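Local coordinates for protein beta-N-acetylhexosaminidase (Thermotoga neapolitana, PDB 5BZA) that probably hydrolyses terminal non-reducing N-acetyl-D-hexosamine residues from N-acetyl-beta-D-hexosaminides, as a thermostable family 3 glycoside hydrolase that binds metal ions, at residues B[8-13]-B[270-275]; B[208-213]-B[243-248]. All coordinates share one frame; numbering follows the deposited sequence.

Interaction 1 (B[8-13]-B[270-275]); sequences LFFCGF and GNMILL
The rings of Phe9 and Phe10 project from opposite faces of strand 9-13, and the neighbouring strand meets both obliquely. Phe9, with CG anti to its carbonyl carbon (chi1 -68°), runs beside Ile273 in the same direction; its CD1 touches Ile273 CB at 3.9 Å, and Leu275 CD1 comes beside that same ring atom. On the other face Leu274 runs alongside Phe10, its CD1 3.7 Å from Phe10 CB. Met272 passes Phe10 at a slant: an extended chi2 leaves SD 5.1 Å from the Phe10 ring centroid, an oblique Met-aromatic contact, and the chi3 bend (84°) turns CE to 3.2 Å from Phe9 O. Between the two layers runs a parallel ladder that pairs the first and last strands of the TIM barrel. Leu8 O takes Ile273 N at 2.8 Å, Ile273 O takes Phe10 N, Phe10 O takes Leu275 N at 2.8 Å in near-axial approach to the carbonyl, and Leu275 O takes Gly12 N. Phe9, Cys11 and Leu275 pack against helix 281-293, whereas Phe10 meets Phe112 and Leu243 inside the barrel. Polar Asn271, before the strand, turns its amide to Arg233, Val242 and Ser305. Across this buried seam, then, polar pairing is left to the backbone: four hydrogen bonds satisfy the peptide groups facing each other, while the side chains add apolar packing on both faces.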
ATOM      1  N   LEU B   8       3.011 -17.892 -25.372  1.00 16.25           N
ATOM      2  CA  LEU B   8       4.130 -18.620 -24.805  1.00 15.73           C
ATOM      3  C   LEU B   8       5.158 -17.669 -24.195  1.00 13.72           C
ATOM      4  O   LEU B   8       6.287 -18.075 -23.907  1.00 12.16           O
ATOM      5  CB  LEU B   8       4.802 -19.511 -25.867  1.00 16.04           C
ATOM      6  CG  LEU B   8       4.258 -20.943 -25.988  1.00 17.73           C
ATOM      7  CD1 LEU B   8       2.778 -20.920 -26.285  1.00 19.28           C
ATOM      8  CD2 LEU B   8       5.027 -21.803 -27.021  1.00 17.46           C
ATOM      9  N   PHE B   9       4.765 -16.419 -23.962  1.00 14.48           N
ATOM     10  CA  PHE B   9       5.704 -15.451 -23.394  1.00 13.51           C
ATOM     11  C   PHE B   9       5.159 -14.692 -22.204  1.00 12.40           C
ATOM     12  O   PHE B   9       3.995 -14.289 -22.190  1.00 14.24           O
ATOM     13  CB  PHE B   9       6.156 -14.457 -24.457  1.00 12.92           C
ATOM     14  CG  PHE B   9       7.012 -15.101 -25.501  1.00 16.66           C
ATOM     15  CD1 PHE B   9       8.345 -15.387 -25.229  1.00 15.36           C
ATOM     16  CD2 PHE B   9       6.482 -15.450 -26.742  1.00 16.79           C
ATOM     17  CE1 PHE B   9       9.121 -15.997 -26.170  1.00 17.34           C
ATOM     18  CE2 PHE B   9       7.271 -16.057 -27.701  1.00 17.76           C
ATOM     19  CZ  PHE B   9       8.585 -16.333 -27.417  1.00 20.53           C
ATOM     20  N   PHE B  10       6.049 -14.493 -21.236  1.00 10.61           N
ATOM     21  CA  PHE B  10       5.777 -13.780 -20.018  1.00  8.56           C
ATOM     22  C   PHE B  10       6.834 -12.691 -19.957  1.00 11.27           C
ATOM     23  O   PHE B  10       8.017 -13.011 -19.857  1.00 10.43           O
ATOM     24  CB  PHE B  10       5.877 -14.694 -18.786  1.00  9.36           C
ATOM     25  CG  PHE B  10       4.893 -14.328 -17.688  1.00  7.96           C
ATOM     26  CD1 PHE B  10       4.944 -13.053 -17.083  1.00  7.04           C
ATOM     27  CD2 PHE B  10       3.942 -15.254 -17.243  1.00 11.01           C
ATOM     28  CE1 PHE B  10       4.050 -12.703 -16.056  1.00  8.93           C
ATOM     29  CE2 PHE B  10       3.028 -14.900 -16.216  1.00  7.57           C
ATOM     30  CZ  PHE B  10       3.088 -13.618 -15.627  1.00  6.95           C
ATOM     31  N   CYS B  11       6.441 -11.416 -20.035  1.00 11.03           N
ATOM     32  CA  CYS B  11       7.451 -10.327 -20.126  1.00 11.33           C
ATOM     33  C   CYS B  11       7.506  -9.364 -18.948  1.00  8.57           C
ATOM     34  O   CYS B  11       6.480  -8.864 -18.497  1.00 12.19           O
ATOM     35  CB  CYS B  11       7.249  -9.460 -21.390  1.00  8.76           C
ATOM     36  SG  CYS B  11       7.180 -10.329 -23.007  1.00 12.29           S
ATOM     37  N   GLY B  12       8.715  -9.054 -18.521  1.00  9.86           N
ATOM     38  CA  GLY B  12       8.976  -8.091 -17.474  1.00  9.39           C
ATOM     39  C   GLY B  12       9.003  -6.674 -18.050  1.00 12.57           C
ATOM     40  O   GLY B  12       9.479  -6.450 -19.186  1.00  9.29           O
ATOM     41  N   PHE B  13       8.407  -5.743 -17.290  1.00  9.43           N
ATOM     42  CA  PHE B  13       8.324  -4.337 -17.659  1.00  9.70           C
ATOM     43  C   PHE B  13       8.893  -3.478 -16.577  1.00 11.43           C
ATOM     44  O   PHE B  13       8.372  -3.442 -15.464  1.00 11.43           O
ATOM     45  CB  PHE B  13       6.899  -3.940 -17.925  1.00  9.25           C
ATOM     46  CG  PHE B  13       6.316  -4.582 -19.131  1.00  9.50           C
ATOM     47  CD1 PHE B  13       5.779  -5.865 -19.063  1.00  8.89           C
ATOM     48  CD2 PHE B  13       6.261  -3.901 -20.331  1.00  7.06           C
ATOM     49  CE1 PHE B  13       5.209  -6.436 -20.150  1.00  9.02           C
ATOM     50  CE2 PHE B  13       5.678  -4.480 -21.422  1.00  8.44           C
ATOM     51  CZ  PHE B  13       5.155  -5.741 -21.323  1.00  6.93           C
ATOM     52  N   GLY B 270       8.330 -27.202 -21.183  1.00 13.33           N
ATOM     53  CA  GLY B 270       7.954 -25.885 -20.702  1.00 16.60           C
ATOM     54  C   GLY B 270       6.798 -25.219 -21.456  1.00 15.45           C
ATOM     55  O   GLY B 270       6.575 -25.486 -22.638  1.00 20.32           O
ATOM     56  N   ASN B 271       6.059 -24.336 -20.782  1.00 12.74           N
ATOM     57  CA  ASN B 271       4.949 -23.645 -21.413  1.00 13.84           C
ATOM     58  C   ASN B 271       5.205 -22.159 -21.668  1.00 13.47           C
ATOM     59  O   ASN B 271       4.952 -21.661 -22.757  1.00 14.88           O
ATOM     60  CB  ASN B 271       3.694 -23.758 -20.568  1.00 14.49           C
ATOM     61  CG  ASN B 271       3.299 -25.174 -20.292  1.00 16.42           C
ATOM     62  OD1 ASN B 271       2.988 -25.511 -19.137  1.00 17.66           O
ATOM     63  ND2 ASN B 271       3.249 -26.007 -21.342  1.00 16.45           N
ATOM     64  N   MET B 272       5.647 -21.420 -20.658  1.00 12.73           N
ATOM     65  CA  MET B 272       5.843 -20.000 -20.878  1.00  9.91           C
ATOM     66  C   MET B 272       7.260 -19.589 -20.659  1.00  8.98           C
ATOM     67  O   MET B 272       7.831 -19.822 -19.595  1.00  7.73           O
ATOM     68  CB  MET B 272       4.946 -19.147 -19.966  1.00 11.18           C
ATOM     69  CG  MET B 272       3.482 -19.240 -20.277  1.00 11.84           C
ATOM     70  SD  MET B 272       2.449 -18.018 -19.416  1.00 16.39           S
ATOM     71  CE  MET B 272       2.633 -16.610 -20.517  1.00 13.84           C
ATOM     72  N   ILE B 273       7.796 -18.897 -21.652  1.00  9.33           N
ATOM     73  CA  ILE B 273       9.131 -18.324 -21.541  1.00 11.34           C
ATOM     74  C   ILE B 273       9.101 -16.953 -20.849  1.00 14.43           C
ATOM     75  O   ILE B 273       8.452 -16.041 -21.339  1.00 11.90           O
ATOM     76  CB  ILE B 273       9.752 -18.220 -22.913  1.00 10.90           C
ATOM     77  CG1 ILE B 273       9.920 -19.656 -23.433  1.00 10.74           C
ATOM     78  CG2 ILE B 273      11.043 -17.447 -22.817  1.00 10.04           C
ATOM     79  CD1 ILE B 273      10.273 -19.796 -24.891  1.00 11.16           C
ATOM     80  N   LEU B 274       9.784 -16.830 -19.704  1.00 13.19           N
ATOM     81  CA  LEU B 274       9.852 -15.570 -18.981  1.00 11.22           C
ATOM     82  C   LEU B 274      11.048 -14.730 -19.477  1.00 13.29           C
ATOM     83  O   LEU B 274      12.186 -15.215 -19.509  1.00 13.70           O
ATOM     84  CB  LEU B 274       9.931 -15.832 -17.472  1.00 10.32           C
ATOM     85  CG  LEU B 274      10.020 -14.615 -16.541  1.00 11.47           C
ATOM     86  CD1 LEU B 274       8.641 -13.897 -16.470  1.00 12.19           C
ATOM     87  CD2 LEU B 274      10.499 -14.927 -15.144  1.00  9.19           C
ATOM     88  N   LEU B 275      10.767 -13.523 -19.983  1.00 12.47           N
ATOM     89  CA  LEU B 275      11.794 -12.513 -20.321  1.00 11.92           C
ATOM     90  C   LEU B 275      11.829 -11.420 -19.305  1.00 11.81           C
ATOM     91  O   LEU B 275      10.775 -10.897 -18.975  1.00 12.84           O
ATOM     92  CB  LEU B 275      11.527 -11.882 -21.670  1.00  9.15           C
ATOM     93  CG  LEU B 275      11.403 -12.926 -22.762  1.00 14.82           C
ATOM     94  CD1 LEU B 275      11.038 -12.260 -24.057  1.00 12.31           C
ATOM     95  CD2 LEU B 275      12.762 -13.705 -22.844  1.00 13.29           C
TER

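Interaction 2 (B[208-213]-B[243-248]); sequences TAHVKY and LSDAME
Beyond the C-terminal ends of strands 205-208 and 241-243 of the TIM barrel, the side where such barrels carry their active sites, His210 and Asp245 meet at a slant. The imidazole, with CG anti to its carbonyl carbon (chi1 -62°), reaches toward the second loop and takes Asp245 CB over one face, a CH-pi contact 3.6 Å from the ring centroid. Ring and carboxylate planes are turned 28° apart. NE2 donates near the ring plane to Ala246 O at 2.9 Å, although it stands well above the plane of that carbonyl; ND1 bonds to Thr222 OG1, so both ring nitrogens are held and the ring's rotation is fixed. An alanine in place of His210 would remove this ring and is likely to leave the Asp245-Ala246 backbone, and with it the metal-binding carboxylate, less firmly placed. Asp245, its CG anti to the backbone N (chi1 -155°), is a ligand of a bound cadmium ion together with His161. Its OD1 accepts Ala246 N at 2.8 Å, and a water bonds to both OD2 (2.8 Å) and His210 N (2.7 Å), a water-mediated link between the two loops. His210 also sits at the centre of an inverse gamma turn. Where the strands end, Thr208 N donates to Leu243 O at 2.9 Å, nearly along the C=O axis, and Thr208 OG1 turns to Thr222. Ser244 OG donates to Asp245 O at 2.6 Å.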
ATOM      1  N   THR B 208      10.870 -22.824 -13.151  1.00 13.15           N
ATOM      2  CA  THR B 208      12.085 -23.685 -13.164  1.00 12.10           C
ATOM      3  C   THR B 208      13.300 -22.957 -12.664  1.00 10.05           C
ATOM      4  O   THR B 208      13.318 -21.725 -12.668  1.00 12.89           O
ATOM      5  CB  THR B 208      12.405 -24.230 -14.568  1.00 10.18           C
ATOM      6  OG1 THR B 208      12.723 -23.139 -15.443  1.00 12.33           O
ATOM      7  CG2 THR B 208      11.210 -25.001 -15.112  1.00 11.58           C
ATOM      8  N   ALA B 209      14.275 -23.701 -12.154  1.00  8.28           N
ATOM      9  CA  ALA B 209      15.538 -23.110 -11.766  1.00 10.40           C
ATOM     10  C   ALA B 209      16.568 -23.199 -12.869  1.00 10.75           C
ATOM     11  O   ALA B 209      16.773 -24.287 -13.439  1.00 12.06           O
ATOM     12  CB  ALA B 209      16.056 -23.773 -10.519  1.00 10.53           C
ATOM     13  N   HIS B 210      17.307 -22.112 -13.093  1.00 12.85           N
ATOM     14  CA  HIS B 210      18.427 -22.128 -14.037  1.00 13.55           C
ATOM     15  C   HIS B 210      19.624 -22.711 -13.300  1.00 14.56           C
ATOM     16  O   HIS B 210      20.580 -21.993 -12.990  1.00 15.74           O
ATOM     17  CB  HIS B 210      18.816 -20.735 -14.559  1.00 11.97           C
ATOM     18  CG  HIS B 210      17.746 -20.028 -15.341  1.00 14.53           C
ATOM     19  ND1 HIS B 210      16.804 -20.673 -16.095  1.00 15.97           N
ATOM     20  CD2 HIS B 210      17.492 -18.696 -15.462  1.00 15.12           C
ATOM     21  CE1 HIS B 210      16.000 -19.777 -16.663  1.00 13.72           C
ATOM     22  NE2 HIS B 210      16.402 -18.576 -16.287  1.00 13.59           N
ATOM     23  N   VAL B 211      19.525 -23.980 -12.924  1.00 10.67           N
ATOM     24  CA  VAL B 211      20.574 -24.602 -12.154  1.00 11.99           C
ATOM     25  C   VAL B 211      20.839 -25.979 -12.747  1.00 12.20           C
ATOM     26  O   VAL B 211      19.899 -26.688 -13.133  1.00  7.87           O
ATOM     27  CB  VAL B 211      20.206 -24.725 -10.647  1.00 11.93           C
ATOM     28  CG1 VAL B 211      21.175 -25.695  -9.915  1.00 10.74           C
ATOM     29  CG2 VAL B 211      20.119 -23.334  -9.989  1.00 11.54           C
ATOM     30  N   LYS B 212      22.110 -26.327 -12.812  1.00  9.70           N
ATOM     31  CA  LYS B 212      22.541 -27.670 -13.220  1.00 13.18           C
ATOM     32  C   LYS B 212      22.632 -28.653 -12.046  1.00 13.62           C
ATOM     33  O   LYS B 212      23.219 -28.340 -10.992  1.00 11.49           O
ATOM     34  CB  LYS B 212      23.888 -27.590 -13.937  1.00 16.13           C
ATOM     35  CG  LYS B 212      24.277 -28.828 -14.711  1.00 17.46           C
ATOM     36  CD  LYS B 212      25.429 -28.510 -15.657  1.00 21.15           C
ATOM     37  CE  LYS B 212      26.499 -27.601 -15.022  1.00 21.30           C
ATOM     38  NZ  LYS B 212      27.630 -27.397 -16.022  1.00 23.51           N
ATOM     39  N   TYR B 213      22.049 -29.842 -12.259  1.00  9.50           N
ATOM     40  CA  TYR B 213      22.098 -30.946 -11.310  1.00 14.42           C
ATOM     41  C   TYR B 213      22.937 -32.153 -11.884  1.00 12.95           C
ATOM     42  O   TYR B 213      22.394 -33.154 -12.345  1.00 11.92           O
ATOM     43  CB  TYR B 213      20.666 -31.363 -10.975  1.00 11.22           C
ATOM     44  CG  TYR B 213      19.870 -30.196 -10.437  1.00 14.31           C
ATOM     45  CD1 TYR B 213      19.285 -29.267 -11.300  1.00 10.01           C
ATOM     46  CD2 TYR B 213      19.738 -29.999  -9.068  1.00 11.46           C
ATOM     47  CE1 TYR B 213      18.572 -28.170 -10.799  1.00 11.64           C
ATOM     48  CE2 TYR B 213      19.014 -28.920  -8.564  1.00 12.99           C
ATOM     49  CZ  TYR B 213      18.444 -28.011  -9.432  1.00 12.53           C
ATOM     50  OH  TYR B 213      17.737 -26.940  -8.930  1.00 11.05           O
ATOM     51  N   LEU B 243       6.839 -22.271 -16.202  1.00 11.00           N
ATOM     52  CA  LEU B 243       7.571 -21.098 -16.680  1.00  9.42           C
ATOM     53  C   LEU B 243       9.050 -21.214 -16.505  1.00  9.54           C
ATOM     54  O   LEU B 243       9.500 -21.728 -15.497  1.00 11.77           O
ATOM     55  CB  LEU B 243       7.163 -19.816 -15.917  1.00 12.77           C
ATOM     56  CG  LEU B 243       5.991 -18.922 -16.231  1.00 11.18           C
ATOM     57  CD1 LEU B 243       4.711 -19.716 -16.268  1.00 10.66           C
ATOM     58  CD2 LEU B 243       5.954 -17.944 -15.078  1.00 13.59           C
ATOM     59  N   SER B 244       9.813 -20.646 -17.428  1.00  9.79           N
ATOM     60  CA  SER B 244      11.229 -20.483 -17.160  1.00  8.13           C
ATOM     61  C   SER B 244      11.454 -19.421 -16.098  1.00 11.62           C
ATOM     62  O   SER B 244      10.624 -18.498 -15.909  1.00 11.33           O
ATOM     63  CB  SER B 244      11.971 -20.118 -18.449  1.00 11.48           C
ATOM     64  OG  SER B 244      11.806 -18.757 -18.827  1.00 11.29           O
ATOM     65  N   ASP B 245      12.586 -19.498 -15.412  1.00 11.47           N
ATOM     66  CA  ASP B 245      13.086 -18.271 -14.785  1.00 14.05           C
ATOM     67  C   ASP B 245      13.506 -17.373 -15.972  1.00 12.30           C
ATOM     68  O   ASP B 245      13.475 -17.824 -17.115  1.00 12.91           O
ATOM     69  CB  ASP B 245      14.241 -18.527 -13.812  1.00 14.15           C
ATOM     70  CG  ASP B 245      14.349 -17.440 -12.753  1.00 15.83           C
ATOM     71  OD1 ASP B 245      13.688 -16.387 -12.939  1.00 20.11           O
ATOM     72  OD2 ASP B 245      15.111 -17.598 -11.759  1.00 15.75           O
ATOM     73  N   ALA B 246      13.881 -16.118 -15.743  1.00 15.23           N
ATOM     74  CA  ALA B 246      14.105 -15.190 -16.885  1.00 13.12           C
ATOM     75  C   ALA B 246      15.247 -15.669 -17.780  1.00 15.44           C
ATOM     76  O   ALA B 246      16.370 -15.852 -17.322  1.00 18.92           O
ATOM     77  CB  ALA B 246      14.384 -13.779 -16.393  1.00 15.20           C
ATOM     78  N   MET B 247      14.959 -15.856 -19.068  1.00 13.87           N
ATOM     79  CA  MET B 247      15.934 -16.494 -19.986  1.00 15.43           C
ATOM     80  C   MET B 247      17.196 -15.685 -20.211  1.00 15.54           C
ATOM     81  O   MET B 247      18.222 -16.241 -20.575  1.00 18.60           O
ATOM     82  CB  MET B 247      15.287 -16.761 -21.348  1.00 16.19           C
ATOM     83  CG  MET B 247      14.344 -17.918 -21.370  1.00 15.85           C
ATOM     84  SD  MET B 247      15.123 -19.516 -21.002  1.00 13.14           S
ATOM     85  CE  MET B 247      13.724 -20.569 -21.386  1.00 12.13           C
ATOM     86  N   GLU B 248      17.110 -14.369 -20.023  1.00 16.20           N
ATOM     87  CA  GLU B 248      18.235 -13.483 -20.291  1.00 12.61           C
ATOM     88  C   GLU B 248      19.293 -13.678 -19.219  1.00 13.54           C
ATOM     89  O   GLU B 248      20.425 -13.277 -19.408  1.00 13.55           O
ATOM     90  CB  GLU B 248      17.801 -12.000 -20.320  1.00 11.48           C
ATOM     91  CG  GLU B 248      16.820 -11.645 -21.452  1.00 14.26           C
ATOM     92  CD  GLU B 248      15.378 -11.685 -20.978  1.00 13.86           C
ATOM     93  OE1 GLU B 248      15.106 -12.458 -20.026  1.00 11.33           O
ATOM     94  OE2 GLU B 248      14.525 -10.929 -21.530  1.00 11.72           O
TER
HETATM   95  O   HOH W   1      16.927 -19.780 -11.731  1.00 12.84           O

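Both contacts are buried within the TIM-barrel domain, and both segments of interaction 2 fall between those of interaction 1 in sequence. Interaction 1 joins two neighbouring strands by a regular backbone ladder with apolar layers on both sides; interaction 2 joins the loops that follow two other strands, and relies on a side-chain-to-backbone bond, a water and a metal-binding carboxylate. They touch directly: Leu274 uses its N toward Ser244 OG and its O toward Met247 N, both probable hydrogen bonds, while Ile273 packs on Met247. The 243-248 loop thereby borders strand 273-275, and the hydrophobic seam lies next to the polar metal site.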